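Local coordinates for protein nonribosomal peptide synthase (Streptomyces sp. MJ635-86F5, PDB 5JJP) that probably activates an aliphatic beta-amino acid by adenylation with ATP, at residues 68-72 with 96-102. Residues are numbered along the deposited sequence; the frame is centred on the assembly and turned at random.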
loop_
_atom_site.group_PDB
_atom_site.type_symbol
_atom_site.label_atom_id
_atom_site.label_comp_id
_atom_site.label_asym_id
_atom_site.label_seq_id
_atom_site.Cartn_x
_atom_site.Cartn_y
_atom_site.Cartn_z
ATOM N N GLN A 68 -18.602 10.070 -2.035
ATOM C CA GLN A 68 -18.122 10.438 -0.712
ATOM C C GLN A 68 -16.715 11.134 -0.820
ATOM O O GLN A 68 -16.484 12.162 -0.169
ATOM C CB GLN A 68 -18.100 9.220 0.199
ATOM C CG GLN A 68 -17.753 9.521 1.638
ATOM C CD GLN A 68 -18.893 10.154 2.412
ATOM O OE1 GLN A 68 -19.521 11.107 1.964
ATOM N NE2 GLN A 68 -19.161 9.627 3.608
ATOM N N ALA A 69 -15.834 10.615 -1.680
ATOM C CA ALA A 69 -14.569 11.252 -1.957
ATOM C C ALA A 69 -14.755 12.693 -2.414
ATOM O O ALA A 69 -14.051 13.611 -1.957
ATOM C CB ALA A 69 -13.787 10.482 -2.997
ATOM N N ASP A 70 -15.674 12.885 -3.349
ATOM C CA ASP A 70 -15.930 14.198 -3.894
ATOM C C ASP A 70 -16.525 15.159 -2.815
ATOM O O ASP A 70 -16.185 16.363 -2.807
ATOM C CB ASP A 70 -16.875 14.114 -5.105
ATOM C CG ASP A 70 -16.206 13.497 -6.341
ATOM O OD1 ASP A 70 -14.987 13.388 -6.372
ATOM O OD2 ASP A 70 -16.939 13.025 -7.250
ATOM N N ALA A 71 -17.410 14.644 -1.963
ATOM C CA ALA A 71 -18.033 15.495 -0.982
ATOM C C ALA A 71 -16.992 15.921 0.019
ATOM O O ALA A 71 -16.941 17.066 0.438
ATOM C CB ALA A 71 -19.168 14.789 -0.315
ATOM N N TYR A 72 -16.153 14.986 0.412
ATOM C CA TYR A 72 -15.099 15.264 1.344
ATOM C C TYR A 72 -14.159 16.311 0.771
ATOM O O TYR A 72 -13.686 17.185 1.482
ATOM C CB TYR A 72 -14.329 13.984 1.672
ATOM C CG TYR A 72 -14.954 13.043 2.694
ATOM C CD1 TYR A 72 -16.245 13.266 3.228
ATOM C CD2 TYR A 72 -14.290 11.931 3.088
ATOM C CE1 TYR A 72 -16.813 12.401 4.159
ATOM C CE2 TYR A 72 -14.860 11.052 3.978
ATOM C CZ TYR A 72 -16.133 11.278 4.515
ATOM O OH TYR A 72 -16.613 10.412 5.462
ATOM N N ASP A 96 -15.101 5.130 4.732
ATOM C CA ASP A 96 -14.928 6.586 4.868
ATOM C C ASP A 96 -13.461 7.045 4.920
ATOM O O ASP A 96 -13.120 8.117 4.368
ATOM C CB ASP A 96 -15.670 7.099 6.094
ATOM C CG ASP A 96 -17.189 7.225 5.858
ATOM O OD1 ASP A 96 -17.586 7.341 4.662
ATOM O OD2 ASP A 96 -17.974 7.241 6.846
ATOM N N ALA A 97 -12.581 6.242 5.493
ATOM C CA ALA A 97 -11.154 6.575 5.497
ATOM C C ALA A 97 -10.604 6.482 4.066
ATOM O O ALA A 97 -9.740 7.269 3.649
ATOM C CB ALA A 97 -10.380 5.621 6.391
ATOM N N VAL A 98 -11.168 5.551 3.289
ATOM C CA VAL A 98 -10.754 5.444 1.876
ATOM C C VAL A 98 -11.218 6.688 1.104
ATOM O O VAL A 98 -10.447 7.300 0.362
ATOM C CB VAL A 98 -11.286 4.142 1.232
ATOM C CG1 VAL A 98 -10.936 4.098 -0.253
ATOM C CG2 VAL A 98 -10.744 2.912 1.951
ATOM N N ALA A 99 -12.495 7.059 1.256
ATOM C CA ALA A 99 -12.984 8.304 0.641
ATOM C C ALA A 99 -12.061 9.497 1.034
ATOM O O ALA A 99 -11.701 10.314 0.198
ATOM C CB ALA A 99 -14.397 8.590 1.055
ATOM N N ALA A 100 -11.689 9.575 2.300
ATOM C CA ALA A 100 -10.766 10.655 2.778
ATOM C C ALA A 100 -9.422 10.676 2.084
ATOM O O ALA A 100 -8.949 11.776 1.652
ATOM C CB ALA A 100 -10.524 10.532 4.242
ATOM N N PHE A 101 -8.818 9.494 1.887
ATOM C CA PHE A 101 -7.503 9.501 1.241
ATOM C C PHE A 101 -7.612 9.776 -0.242
ATOM O O PHE A 101 -6.783 10.501 -0.794
ATOM C CB PHE A 101 -6.591 8.338 1.658
ATOM C CG PHE A 101 -6.856 7.013 1.000
ATOM C CD1 PHE A 101 -7.058 5.888 1.793
ATOM C CD2 PHE A 101 -6.705 6.845 -0.366
ATOM C CE1 PHE A 101 -7.264 4.660 1.230
ATOM C CE2 PHE A 101 -6.850 5.610 -0.936
ATOM C CZ PHE A 101 -7.131 4.514 -0.133
ATOM N N LEU A 102 -8.708 9.327 -0.853
ATOM C CA LEU A 102 -8.999 9.703 -2.201
ATOM C C LEU A 102 -9.224 11.231 -2.330
ATOM O O LEU A 102 -8.838 11.856 -3.348
ATOM C CB LEU A 102 -10.212 8.914 -2.743
ATOM C CG LEU A 102 -10.015 7.437 -2.988
ATOM C CD1 LEU A 102 -11.336 6.784 -3.412
ATOM C CD2 LEU A 102 -8.964 7.194 -4.048
#
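Tyr-72, Ala-99 and Ala-69 bring together two helices of the five-layered alpha-beta-alpha-beta-alpha sandwich of this AMP-binding enzyme. The helices are 62-77 and 95-107, and the second links the parallel strands 87-90 and 111-114 in a beta-alpha-beta crossover. The axes of the short segments approach to 7.8 Å and cross at -57°. Small residues make this close approach possible: the CA atoms of Ala-69 and Ala-99 are 4.2 Å apart. The methyl of Ala-99 points at the other helix and reaches Gln-68 CG at 3.5 Å. It also lies against Ala-69 N and Tyr-72 CE2. The methyl of Ala-69 rests beside Leu-102 CB, and Arg-32 of helix 31-37 touches both side chains.

Tyr-72 turns an edge of its ring to helix 95-107. CG stands anti to the carbonyl carbon (chi1 -80°), which sends the ring toward Asp-96 and Ala-100. CE2 lies 3.4 Å from Asp-96 O, and CD2 approaches Ala-100 N. Gln-68 CG sits over one ring face, offset toward the rim. The hydroxyl passes close to the Asp-96 carboxylate, but its hydrogen bond is to Gly-156 O.

Asp-96 accepts one hydrogen bond across the contact, from Gln-68. The glutamine chain bends at chi2 (76°), which turns its amide toward the start of helix 95-107. The amide N-H runs almost straight from Gln-68 NE2 to Asp-96 OD1, 3.0 Å away. With an alanine at the aspartate's place, the Gln-68 amide is likely to lose this acceptor and turn more freely, and a gap would probably open beside the Tyr-72 hydroxyl. Pro-157 also touches the aspartate side chain. Asp-96 OD1 lies in the plane of the Gln-68 amide, while NE2 meets it from above the plane of the carboxylate.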